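Local coordinates for Tat-secreted protein Rv2525c (Mycobacterium tuberculosis, PDB 4PMQ) that probably acts as a peptidoglycan hydrolase with glycosidase activity and displays esterase activity toward p-nitrophenyl esters in vitro, at residues A[6-11]-A[185-190]; A[18-23]-A[53-58]; A[34-37]-A[41-44]. One frame throughout, in Å; residues are numbered along the deposited sequence.

How the contacts relate
The three contacts belong to a TIM-barrel-like glycoside hydrolase domain. Helix 17-22, part of contact 2, packs against contact 1, the centres of the two contacts lying about 12 Å apart: Ile20 CD1 of this helix touches Tyr10 OH (3.1 Å) and also packs on Leu55 in contact 2, while Ala23 CB, just after the helix, lies 3.8 Å from Val187 CG2. Contact 3 lies in the loop that follows strand 27-31, its centre about 16 Å from that of contact 1, to which a probable hydrogen bond from Gly44 N to Ala11 O (2.8 Å) ties it. The nearest atoms of contacts 2 and 3 are about 10 Å apart. Arg36 of contact 3 binds L-tartrate, probably a crystallisation additive that may mark a functional pocket.

Contact 1. Residues A[6-11]-A[185-190]; sequences TLLDYA and RKVGGV
A tight beta hairpin, strands 184-187 and 190-197 joined by a type I' turn, packs its two valines, Val187 and Val190, against Leu8 of strand 6-9, the first of the barrel-like sheet, and Tyr10 just beyond its end. Leu8 CD1 meets Val187 CG2 at 4.1 Å, the two side chains crossing at about a right angle. Farther along, Tyr10 CB lies 3.9 Å from Val190 CG1, which approaches the tyrosine ring obliquely. Tyr10 CG stands between its backbone N and carbonyl carbon (chi1 37°), a sterically costly torsion that swings the ring back toward Leu8, whose CB lies in plane at the ring edge. The turn is closed in both directions, by Val187 N to Val190 O (2.8 Å) and Val190 N to Val187 O (3.0 Å). Gly188 and Gly189 occupy its corners, where the positive phi values favour glycine, while beta-branched valines suit the extended positions flanking it. Strand 190-197 pairs antiparallel with both 6-9 and 184-187, while strand 27-31 runs parallel to 6-9 on its other edge; helix 17-22 covers the patch, placing Ile20 on Tyr10 and Gln19 on Val187.

Contact 2. Residues A[18-23]-A[53-58]; sequences SQIRAA and RDLSGN
The backbone oxygen of Asp54 is gripped twice by Asn58, the residue whose carboxamide also meets Arg21 of the other helix. Asn58 ND2 bonds to Asp54 O at 2.8 Å, nearly straight at 166° and with Asp54 O close to the plane of the Asn58 amide, while Asn58 N adds a weak bond to the same oxygen. Asparagine suits this place, where the chain leaves helix 49-57: its amide nitrogen folds back onto the last turn, fixing the rotation of the carboxamide and turning OD1 toward Arg21. With CG anti to the backbone N and a bend at chi3 (63°), Arg21 lays its guanidinium over Asn58 OD1. That oxygen lies 3.0 Å above the guanidinium plane, toward its rim, with the two planes 65° apart, so the contact is probably electrostatic, the N-H groups being poorly aimed for bonding. A water joins the pair again, accepting from Arg21 NH1 and donating to Asn58 O.

The helices follow strands 6-9 and 27-31, successive beta-alpha units of the barrel-like fold. Asp54 serves the start of helix 17-22: OD2 accepts from Ala17 N, and OD1 takes a bond from a water (2.8 Å) that accepts from Ser18 N (2.9 Å). On the buried side, Ile20 CD1 presses on Leu55 CD2 at 3.4 Å, tighter than usual for two methyls; Leu60 touches both of these side chains.

Contact 3. Residues A[34-37]-A[41-44]; sequences DRRP and WMLG
Met42 lies between two flat groups, its methyl over a face of the Arg36 guanidinium and its CG over the indole of its own neighbour, Trp41. CE stands 4.2 Å above the guanidinium plane, toward the rim, with Arg36 NH1 its nearest atom. At the other end of the side chain, CG sits 3.3 Å above the centre of the Trp41 ring, close enough for a CH-pi contact. A slender, unbranched thioether suits such a position, and Met42 is buried although both Arg35 and Trp41 are exposed.

Arg36 has CG between its backbone N and carbonyl carbon (chi1 60°) and is extended from there, which carries the guanidinium under the methyl of Met42: NH1 bonds to Tyr68 O and NH2 to a bound L-tartrate. Both segments belong to the loop after strand 27-31, at the end of the strand where TIM-barrel enzymes usually carry their active site, and the tartrate, probably from the crystallisation liquor, may mark a pocket.

Met42 is the centre of an inverse gamma turn, closed by a weak bond from Leu43 N to Trp41 O (2.9 Å). Its own carbonyl oxygen rests against the aliphatic chain of Arg35, 3.3 Å from CD and 3.5 Å from CG. A bend about the CG-CD bond (chi3 -60°) turns the rest of the Arg35 chain, and NH1 bonds to Lys45 O.

Contact 1. Residues A[6-11]-A[185-190]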
ATOM      1  N   THR A   6      -3.676 -14.109   4.372  1.00  6.96           N
ATOM      2  CA  THR A   6      -2.422 -13.372   4.276  0.50  5.85           C
ATOM      3  C   THR A   6      -2.231 -12.797   2.888  1.00 10.31           C
ATOM      4  O   THR A   6      -2.475 -13.529   1.923  1.00 10.70           O
ATOM      5  CB  THR A   6      -1.310 -14.409   4.573  0.50  9.15           C
ATOM      6  OG1 THR A   6      -1.418 -14.867   5.929  0.50 13.12           O
ATOM      7  CG2 THR A   6       0.087 -13.923   4.261  0.50  4.50           C
ATOM      8  N   LEU A   7      -1.701 -11.582   2.803  1.00  6.77           N
ATOM      9  CA  LEU A   7      -1.264 -10.910   1.596  1.00  5.84           C
ATOM     10  C   LEU A   7       0.203 -10.606   1.741  1.00 11.37           C
ATOM     11  O   LEU A   7       0.624 -10.135   2.802  1.00 11.34           O
ATOM     12  CB  LEU A   7      -2.016  -9.609   1.321  1.00  6.24           C
ATOM     13  CG  LEU A   7      -3.535  -9.722   1.182  1.00  8.93           C
ATOM     14  CD1 LEU A   7      -4.146  -8.343   1.032  1.00  9.08           C
ATOM     15  CD2 LEU A   7      -3.954 -10.592  -0.022  1.00  7.74           C
ATOM     16  N   LEU A   8       0.984 -10.841   0.678  1.00  6.13           N
ATOM     17  CA  LEU A   8       2.412 -10.524   0.753  1.00  6.30           C
ATOM     18  C   LEU A   8       2.688  -9.214   0.066  1.00  9.13           C
ATOM     19  O   LEU A   8       2.059  -8.922  -0.946  1.00  7.11           O
ATOM     20  CB  LEU A   8       3.231 -11.635   0.066  1.00  6.78           C
ATOM     21  CG  LEU A   8       3.045 -13.058   0.615  1.00 10.42           C
ATOM     22  CD1 LEU A   8       3.927 -14.034  -0.146  1.00 11.09           C
ATOM     23  CD2 LEU A   8       3.295 -13.124   2.152  1.00  9.29           C
ATOM     24  N   ASP A   9       3.679  -8.466   0.563  1.00  7.13           N
ATOM     25  CA  ASP A   9       4.132  -7.270  -0.148  1.00  7.13           C
ATOM     26  C   ASP A   9       5.650  -7.378  -0.336  1.00  9.82           C
ATOM     27  O   ASP A   9       6.339  -7.976   0.491  1.00  9.71           O
ATOM     28  CB  ASP A   9       3.695  -5.961   0.521  1.00  7.74           C
ATOM     29  CG  ASP A   9       4.461  -5.630   1.782  1.00 10.00           C
ATOM     30  OD1 ASP A   9       5.617  -5.165   1.664  1.00 11.12           O
ATOM     31  OD2 ASP A   9       3.906  -5.832   2.876  1.00 11.48           O
ATOM     32  N   TYR A  10       6.164  -6.846  -1.451  1.00  7.61           N
ATOM     33  CA  TYR A  10       7.585  -6.992  -1.793  1.00  8.09           C
ATOM     34  C   TYR A  10       7.961  -6.010  -2.860  1.00 12.05           C
ATOM     35  O   TYR A  10       7.146  -5.743  -3.747  1.00 11.90           O
ATOM     36  CB  TYR A  10       7.883  -8.423  -2.292  1.00  8.17           C
ATOM     37  CG  TYR A  10       6.780  -9.028  -3.138  1.00  8.72           C
ATOM     38  CD1 TYR A  10       5.684  -9.652  -2.546  1.00 10.29           C
ATOM     39  CD2 TYR A  10       6.842  -8.997  -4.533  1.00  8.32           C
ATOM     40  CE1 TYR A  10       4.668 -10.215  -3.312  1.00  9.57           C
ATOM     41  CE2 TYR A  10       5.839  -9.588  -5.316  1.00  8.27           C
ATOM     42  CZ  TYR A  10       4.748 -10.179  -4.693  1.00 11.61           C
ATOM     43  OH  TYR A  10       3.728 -10.757  -5.395  1.00 10.12           O
ATOM     44  N   ALA A  11       9.193  -5.501  -2.788  1.00 11.17           N
ATOM     45  CA  ALA A  11       9.699  -4.530  -3.762  1.00 11.51           C
ATOM     46  C   ALA A  11      10.849  -5.071  -4.605  1.00 11.90           C
ATOM     47  O   ALA A  11      11.103  -4.507  -5.680  1.00 11.77           O
ATOM     48  CB  ALA A  11      10.180  -3.282  -3.025  1.00 13.39           C
ATOM     49  N   ARG A 185      10.681 -13.592   5.635  1.00 17.87           N
ATOM     50  CA  ARG A 185      10.455 -14.668   4.711  1.00 16.74           C
ATOM     51  C   ARG A 185      10.965 -14.300   3.328  1.00 16.40           C
ATOM     52  O   ARG A 185      10.971 -13.123   2.973  1.00 14.62           O
ATOM     53  CB  ARG A 185       8.939 -14.964   4.659  1.00 20.12           C
ATOM     54  CG  ARG A 185       8.615 -16.280   4.008  1.00 39.13           C
ATOM     55  CD  ARG A 185       7.153 -16.651   4.100  1.00 52.88           C
ATOM     56  NE  ARG A 185       6.896 -17.783   3.219  1.00 62.47           N
ATOM     57  CZ  ARG A 185       7.113 -19.054   3.541  1.00 70.27           C
ATOM     58  NH1 ARG A 185       7.549 -19.375   4.754  1.00 66.78           N
ATOM     59  NH2 ARG A 185       6.898 -20.010   2.656  1.00 38.75           N
ATOM     60  N   LYS A 186      11.402 -15.311   2.576  1.00 14.61           N
ATOM     61  CA  LYS A 186      11.793 -15.225   1.167  1.00 14.30           C
ATOM     62  C   LYS A 186      10.875 -16.138   0.365  1.00 17.99           C
ATOM     63  O   LYS A 186      10.719 -17.304   0.734  1.00 19.52           O
ATOM     64  CB  LYS A 186      13.254 -15.627   0.959  1.00 17.38           C
ATOM     65  CG  LYS A 186      14.220 -14.462   0.949  1.00 36.69           C
ATOM     66  CD  LYS A 186      15.650 -14.965   0.775  1.00 38.39           C
ATOM     67  CE  LYS A 186      16.162 -14.975  -0.648  1.00 40.09           C
ATOM     68  NZ  LYS A 186      17.600 -15.394  -0.708  1.00 35.27           N
ATOM     69  N   VAL A 187      10.263 -15.625  -0.710  1.00 12.74           N
ATOM     70  CA  VAL A 187       9.396 -16.419  -1.592  1.00 13.22           C
ATOM     71  C   VAL A 187       9.914 -16.233  -3.015  1.00 18.18           C
ATOM     72  O   VAL A 187      10.039 -15.098  -3.464  1.00 17.45           O
ATOM     73  CB  VAL A 187       7.888 -16.073  -1.461  1.00 16.72           C
ATOM     74  CG1 VAL A 187       7.042 -16.898  -2.446  1.00 16.19           C
ATOM     75  CG2 VAL A 187       7.400 -16.291  -0.023  1.00 16.91           C
ATOM     76  N   GLY A 188      10.235 -17.336  -3.697  1.00 16.73           N
ATOM     77  CA  GLY A 188      10.790 -17.288  -5.053  1.00 17.19           C
ATOM     78  C   GLY A 188      12.031 -16.411  -5.163  1.00 20.86           C
ATOM     79  O   GLY A 188      12.164 -15.656  -6.138  1.00 19.82           O
ATOM     80  N   GLY A 189      12.908 -16.485  -4.144  1.00 17.04           N
ATOM     81  CA  GLY A 189      14.136 -15.696  -4.047  1.00 17.16           C
ATOM     82  C   GLY A 189      13.950 -14.227  -3.662  1.00 19.17           C
ATOM     83  O   GLY A 189      14.915 -13.456  -3.645  1.00 18.33           O
ATOM     84  N   VAL A 190      12.711 -13.816  -3.330  1.00 13.00           N
ATOM     85  CA  VAL A 190      12.412 -12.417  -3.006  1.00 11.02           C
ATOM     86  C   VAL A 190      11.971 -12.255  -1.548  1.00 13.53           C
ATOM     87  O   VAL A 190      11.084 -12.995  -1.095  1.00 11.99           O
ATOM     88  CB  VAL A 190      11.310 -11.897  -3.979  1.00 14.05           C
ATOM     89  CG1 VAL A 190      10.918 -10.450  -3.671  1.00 13.66           C
ATOM     90  CG2 VAL A 190      11.739 -12.060  -5.448  1.00 14.47           C
TER

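Contact 2. Residues A[18-23]-A[53-58]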
ATOM      1  N   SER A  18       2.166 -18.805  -8.787  1.00  8.78           N
ATOM      2  CA  SER A  18       2.164 -20.169  -8.246  1.00  9.24           C
ATOM      3  C   SER A  18       3.005 -20.261  -6.967  1.00 10.44           C
ATOM      4  O   SER A  18       2.652 -21.016  -6.052  1.00 10.01           O
ATOM      5  CB  SER A  18       2.681 -21.170  -9.278  1.00 12.16           C
ATOM      6  OG  SER A  18       3.991 -20.834  -9.698  1.00 17.32           O
ATOM      7  N   GLN A  19       4.092 -19.445  -6.877  1.00  7.58           N
ATOM      8  CA  GLN A  19       4.904 -19.466  -5.654  1.00  7.83           C
ATOM      9  C   GLN A  19       4.232 -18.670  -4.521  1.00  9.94           C
ATOM     10  O   GLN A  19       4.356 -19.073  -3.361  1.00  9.20           O
ATOM     11  CB  GLN A  19       6.331 -18.994  -5.907  1.00  8.85           C
ATOM     12  CG  GLN A  19       7.050 -19.989  -6.837  1.00 11.80           C
ATOM     13  CD  GLN A  19       8.499 -19.627  -7.077  1.00 34.60           C
ATOM     14  OE1 GLN A  19       8.820 -18.543  -7.549  1.00 28.87           O
ATOM     15  NE2 GLN A  19       9.404 -20.547  -6.809  1.00 35.42           N
ATOM     16  N   ILE A  20       3.504 -17.569  -4.834  1.00  7.72           N
ATOM     17  CA  ILE A  20       2.771 -16.835  -3.792  1.00  7.48           C
ATOM     18  C   ILE A  20       1.748 -17.802  -3.184  1.00 10.30           C
ATOM     19  O   ILE A  20       1.668 -17.940  -1.970  1.00  9.95           O
ATOM     20  CB  ILE A  20       2.096 -15.572  -4.365  1.00  9.93           C
ATOM     21  CG1 ILE A  20       3.183 -14.559  -4.772  1.00 11.41           C
ATOM     22  CG2 ILE A  20       1.058 -14.971  -3.375  1.00  6.76           C
ATOM     23  CD1 ILE A  20       2.815 -13.723  -5.885  1.00 24.64           C
ATOM     24  N   ARG A  21       0.990 -18.487  -4.056  1.00  7.83           N
ATOM     25  CA  ARG A  21      -0.014 -19.433  -3.622  1.00  8.00           C
ATOM     26  C   ARG A  21       0.637 -20.583  -2.815  1.00 10.43           C
ATOM     27  O   ARG A  21       0.160 -20.880  -1.716  1.00 10.22           O
ATOM     28  CB  ARG A  21      -0.772 -19.950  -4.826  1.00  6.63           C
ATOM     29  CG  ARG A  21      -1.955 -20.854  -4.486  1.00 13.77           C
ATOM     30  CD  ARG A  21      -2.696 -21.252  -5.747  1.00 11.70           C
ATOM     31  NE  ARG A  21      -1.853 -22.030  -6.655  1.00 13.92           N
ATOM     32  CZ  ARG A  21      -2.191 -22.365  -7.900  1.00 32.06           C
ATOM     33  NH1 ARG A  21      -3.378 -22.021  -8.391  1.00 21.61           N
ATOM     34  NH2 ARG A  21      -1.350 -23.059  -8.657  1.00 19.56           N
ATOM     35  N   ALA A  22       1.788 -21.119  -3.284  1.00  8.04           N
ATOM     36  CA  ALA A  22       2.495 -22.207  -2.582  1.00  9.10           C
ATOM     37  C   ALA A  22       2.961 -21.797  -1.177  1.00 13.45           C
ATOM     38  O   ALA A  22       3.041 -22.662  -0.278  1.00 12.35           O
ATOM     39  CB  ALA A  22       3.692 -22.687  -3.407  1.00 10.52           C
ATOM     40  N   ALA A  23       3.245 -20.488  -0.982  1.00 10.76           N
ATOM     41  CA  ALA A  23       3.698 -19.946   0.306  1.00 11.38           C
ATOM     42  C   ALA A  23       2.538 -19.769   1.301  1.00 13.56           C
ATOM     43  O   ALA A  23       2.768 -19.392   2.450  1.00 13.04           O
ATOM     44  CB  ALA A  23       4.401 -18.612   0.084  1.00 11.50           C
ATOM     45  N   ARG A  53      -2.215 -10.426 -14.400  1.00  8.56           N
ATOM     46  CA  ARG A  53      -2.935 -11.519 -15.064  1.00  9.21           C
ATOM     47  C   ARG A  53      -2.521 -12.892 -14.478  1.00 10.50           C
ATOM     48  O   ARG A  53      -3.373 -13.770 -14.280  1.00 10.81           O
ATOM     49  CB  ARG A  53      -2.701 -11.451 -16.570  1.00  9.11           C
ATOM     50  CG  ARG A  53      -3.511 -10.318 -17.197  1.00 18.51           C
ATOM     51  CD  ARG A  53      -3.562 -10.403 -18.721  1.00 29.18           C
ATOM     52  NE  ARG A  53      -4.146 -11.669 -19.178  1.00 37.96           N
ATOM     53  CZ  ARG A  53      -5.451 -11.893 -19.316  1.00 46.78           C
ATOM     54  NH1 ARG A  53      -6.331 -10.934 -19.055  1.00 28.34           N
ATOM     55  NH2 ARG A  53      -5.883 -13.073 -19.736  1.00 29.16           N
ATOM     56  N   ASP A  54      -1.256 -13.006 -14.074  1.00  7.53           N
ATOM     57  CA  ASP A  54      -0.714 -14.232 -13.463  1.00  8.86           C
ATOM     58  C   ASP A  54      -1.339 -14.434 -12.086  1.00 10.46           C
ATOM     59  O   ASP A  54      -1.815 -15.542 -11.776  1.00 10.23           O
ATOM     60  CB  ASP A  54       0.816 -14.149 -13.359  1.00 10.85           C
ATOM     61  CG  ASP A  54       1.465 -15.399 -12.773  1.00 12.62           C
ATOM     62  OD1 ASP A  54       0.923 -16.504 -12.978  1.00 12.95           O
ATOM     63  OD2 ASP A  54       2.511 -15.269 -12.114  1.00 13.33           O
ATOM     64  N   LEU A  55      -1.366 -13.358 -11.269  1.00  6.92           N
ATOM     65  CA  LEU A  55      -1.974 -13.437  -9.929  1.00  6.41           C
ATOM     66  C   LEU A  55      -3.466 -13.806 -10.013  1.00  9.33           C
ATOM     67  O   LEU A  55      -3.888 -14.791  -9.396  1.00  9.25           O
ATOM     68  CB  LEU A  55      -1.813 -12.105  -9.168  1.00  6.39           C
ATOM     69  CG  LEU A  55      -0.384 -11.730  -8.809  1.00  9.44           C
ATOM     70  CD1 LEU A  55      -0.272 -10.286  -8.346  1.00  9.38           C
ATOM     71  CD2 LEU A  55       0.128 -12.631  -7.720  1.00 10.48           C
ATOM     72  N   SER A  56      -4.264 -13.025 -10.770  1.00  7.74           N
ATOM     73  CA  SER A  56      -5.700 -13.277 -10.922  0.50  8.59           C
ATOM     74  C   SER A  56      -5.957 -14.673 -11.496  1.00 13.86           C
ATOM     75  O   SER A  56      -6.889 -15.369 -11.067  1.00 13.80           O
ATOM     76  CB  SER A  56      -6.347 -12.223 -11.813  0.50 12.56           C
ATOM     77  OG  SER A  56      -6.372 -10.957 -11.179  0.50 19.53           O
ATOM     78  N   GLY A  57      -5.113 -15.083 -12.452  1.00 11.36           N
ATOM     79  CA  GLY A  57      -5.211 -16.394 -13.104  1.00 11.68           C
ATOM     80  C   GLY A  57      -5.110 -17.571 -12.148  1.00 17.75           C
ATOM     81  O   GLY A  57      -5.738 -18.614 -12.362  1.00 19.64           O
ATOM     82  N   ASN A  58      -4.342 -17.399 -11.065  1.00 14.13           N
ATOM     83  CA  ASN A  58      -4.119 -18.410 -10.042  1.00 13.94           C
ATOM     84  C   ASN A  58      -5.071 -18.230  -8.856  1.00 15.18           C
ATOM     85  O   ASN A  58      -4.834 -18.816  -7.789  1.00 14.33           O
ATOM     86  CB  ASN A  58      -2.655 -18.367  -9.580  1.00 18.24           C
ATOM     87  CG  ASN A  58      -1.737 -19.038 -10.565  1.00 34.37           C
ATOM     88  OD1 ASN A  58      -1.396 -20.213 -10.409  1.00 35.01           O
ATOM     89  ND2 ASN A  58      -1.386 -18.336 -11.644  1.00 14.84           N
TER
HETATM   90  O   HOH W   1       2.348 -18.576 -11.700  1.00 16.98           O
HETATM   91  O   HOH W   2      -5.964 -21.317  -6.734  1.00 30.11           O

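Contact 3. Residues A[34-37]-A[41-44]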
ATOM      1  N   ASP A  34       6.778   4.138  -9.498  1.00  7.71           N
ATOM      2  CA  ASP A  34       8.039   4.073 -10.222  1.00  7.81           C
ATOM      3  C   ASP A  34       9.157   3.731  -9.255  1.00  9.32           C
ATOM      4  O   ASP A  34       8.983   3.822  -8.032  1.00  6.91           O
ATOM      5  CB  ASP A  34       8.328   5.425 -10.890  1.00  8.83           C
ATOM      6  CG  ASP A  34       7.338   5.772 -11.994  1.00 15.17           C
ATOM      7  OD1 ASP A  34       7.201   4.973 -12.947  1.00 13.17           O
ATOM      8  OD2 ASP A  34       6.700   6.831 -11.897  1.00 21.61           O
ATOM      9  N   ARG A  35      10.338   3.455  -9.810  1.00  7.45           N
ATOM     10  CA  ARG A  35      11.545   3.226  -9.014  1.00  7.56           C
ATOM     11  C   ARG A  35      12.281   4.561  -8.860  1.00 13.08           C
ATOM     12  O   ARG A  35      12.688   5.169  -9.867  1.00 13.61           O
ATOM     13  CB  ARG A  35      12.440   2.190  -9.726  1.00  7.92           C
ATOM     14  CG  ARG A  35      11.746   0.846  -9.968  1.00  8.83           C
ATOM     15  CD  ARG A  35      12.569  -0.164 -10.761  1.00  9.08           C
ATOM     16  NE  ARG A  35      12.934   0.302 -12.102  1.00 14.37           N
ATOM     17  CZ  ARG A  35      12.158   0.174 -13.178  1.00 27.39           C
ATOM     18  NH1 ARG A  35      10.943  -0.364 -13.075  1.00 19.64           N
ATOM     19  NH2 ARG A  35      12.583   0.597 -14.362  1.00 17.21           N
ATOM     20  N   ARG A  36      12.483   5.017  -7.618  1.00  9.94           N
ATOM     21  CA  ARG A  36      13.187   6.282  -7.399  1.00  9.32           C
ATOM     22  C   ARG A  36      14.685   6.143  -7.782  1.00 11.63           C
ATOM     23  O   ARG A  36      15.170   5.003  -7.929  1.00  9.92           O
ATOM     24  CB  ARG A  36      13.041   6.709  -5.912  1.00 12.65           C
ATOM     25  CG  ARG A  36      13.609   5.703  -4.898  1.00 11.87           C
ATOM     26  CD  ARG A  36      13.644   6.271  -3.497  1.00 12.78           C
ATOM     27  NE  ARG A  36      14.067   5.272  -2.522  1.00 14.55           N
ATOM     28  CZ  ARG A  36      13.245   4.440  -1.886  1.00 25.73           C
ATOM     29  NH1 ARG A  36      11.929   4.476  -2.122  1.00 12.00           N
ATOM     30  NH2 ARG A  36      13.726   3.566  -1.013  1.00 19.68           N
ATOM     31  N   PRO A  37      15.442   7.251  -7.900  1.00 11.24           N
ATOM     32  CA  PRO A  37      16.891   7.124  -8.099  1.00 10.08           C
ATOM     33  C   PRO A  37      17.501   6.343  -6.936  1.00 12.39           C
ATOM     34  O   PRO A  37      17.106   6.548  -5.794  1.00 12.22           O
ATOM     35  CB  PRO A  37      17.369   8.583  -8.091  1.00 11.74           C
ATOM     36  CG  PRO A  37      16.179   9.381  -8.568  1.00 15.30           C
ATOM     37  CD  PRO A  37      15.049   8.682  -7.804  1.00 12.61           C
ATOM     38  N   TRP A  41      17.104  -1.520  -8.350  1.00 10.53           N
ATOM     39  CA  TRP A  41      17.002  -2.879  -7.795  1.00 10.88           C
ATOM     40  C   TRP A  41      15.556  -3.253  -7.445  1.00 11.47           C
ATOM     41  O   TRP A  41      15.288  -4.420  -7.170  1.00 10.95           O
ATOM     42  CB  TRP A  41      17.853  -3.002  -6.514  1.00  9.94           C
ATOM     43  CG  TRP A  41      17.421  -2.128  -5.365  1.00 11.36           C
ATOM     44  CD1 TRP A  41      17.810  -0.838  -5.132  1.00 13.57           C
ATOM     45  CD2 TRP A  41      16.546  -2.488  -4.276  1.00 11.72           C
ATOM     46  NE1 TRP A  41      17.227  -0.369  -3.971  1.00 12.41           N
ATOM     47  CE2 TRP A  41      16.434  -1.353  -3.435  1.00 14.80           C
ATOM     48  CE3 TRP A  41      15.813  -3.645  -3.948  1.00 13.97           C
ATOM     49  CZ2 TRP A  41      15.651  -1.357  -2.261  1.00 14.94           C
ATOM     50  CZ3 TRP A  41      15.025  -3.650  -2.801  1.00 15.25           C
ATOM     51  CH2 TRP A  41      14.941  -2.516  -1.972  1.00 16.09           C
ATOM     52  N   MET A  42      14.626  -2.270  -7.387  1.00  8.14           N
ATOM     53  CA  MET A  42      13.251  -2.610  -6.972  1.00  9.74           C
ATOM     54  C   MET A  42      12.442  -3.074  -8.171  1.00 12.59           C
ATOM     55  O   MET A  42      11.490  -2.418  -8.603  1.00 11.46           O
ATOM     56  CB  MET A  42      12.584  -1.459  -6.233  1.00 11.77           C
ATOM     57  CG  MET A  42      13.210  -1.239  -4.849  1.00 16.69           C
ATOM     58  SD  MET A  42      12.381   0.021  -3.862  1.00 22.12           S
ATOM     59  CE  MET A  42      12.595   1.342  -4.938  1.00 16.15           C
ATOM     60  N   LEU A  43      12.784  -4.283  -8.638  1.00 11.02           N
ATOM     61  CA  LEU A  43      12.145  -4.912  -9.795  1.00 10.91           C
ATOM     62  C   LEU A  43      10.673  -5.205  -9.542  1.00 10.72           C
ATOM     63  O   LEU A  43       9.928  -5.423 -10.497  1.00  9.84           O
ATOM     64  CB  LEU A  43      12.905  -6.192 -10.183  1.00 12.14           C
ATOM     65  CG  LEU A  43      14.370  -5.946 -10.654  1.00 18.11           C
ATOM     66  CD1 LEU A  43      15.084  -7.269 -10.988  1.00 20.76           C
ATOM     67  CD2 LEU A  43      14.433  -4.988 -11.838  1.00 19.89           C
ATOM     68  N   GLY A  44      10.242  -5.110  -8.280  1.00  8.64           N
ATOM     69  CA  GLY A  44       8.828  -5.261  -7.939  1.00  9.06           C
ATOM     70  C   GLY A  44       8.026  -3.987  -8.138  1.00 11.20           C
ATOM     71  O   GLY A  44       6.833  -3.959  -7.826  1.00  9.67           O
TER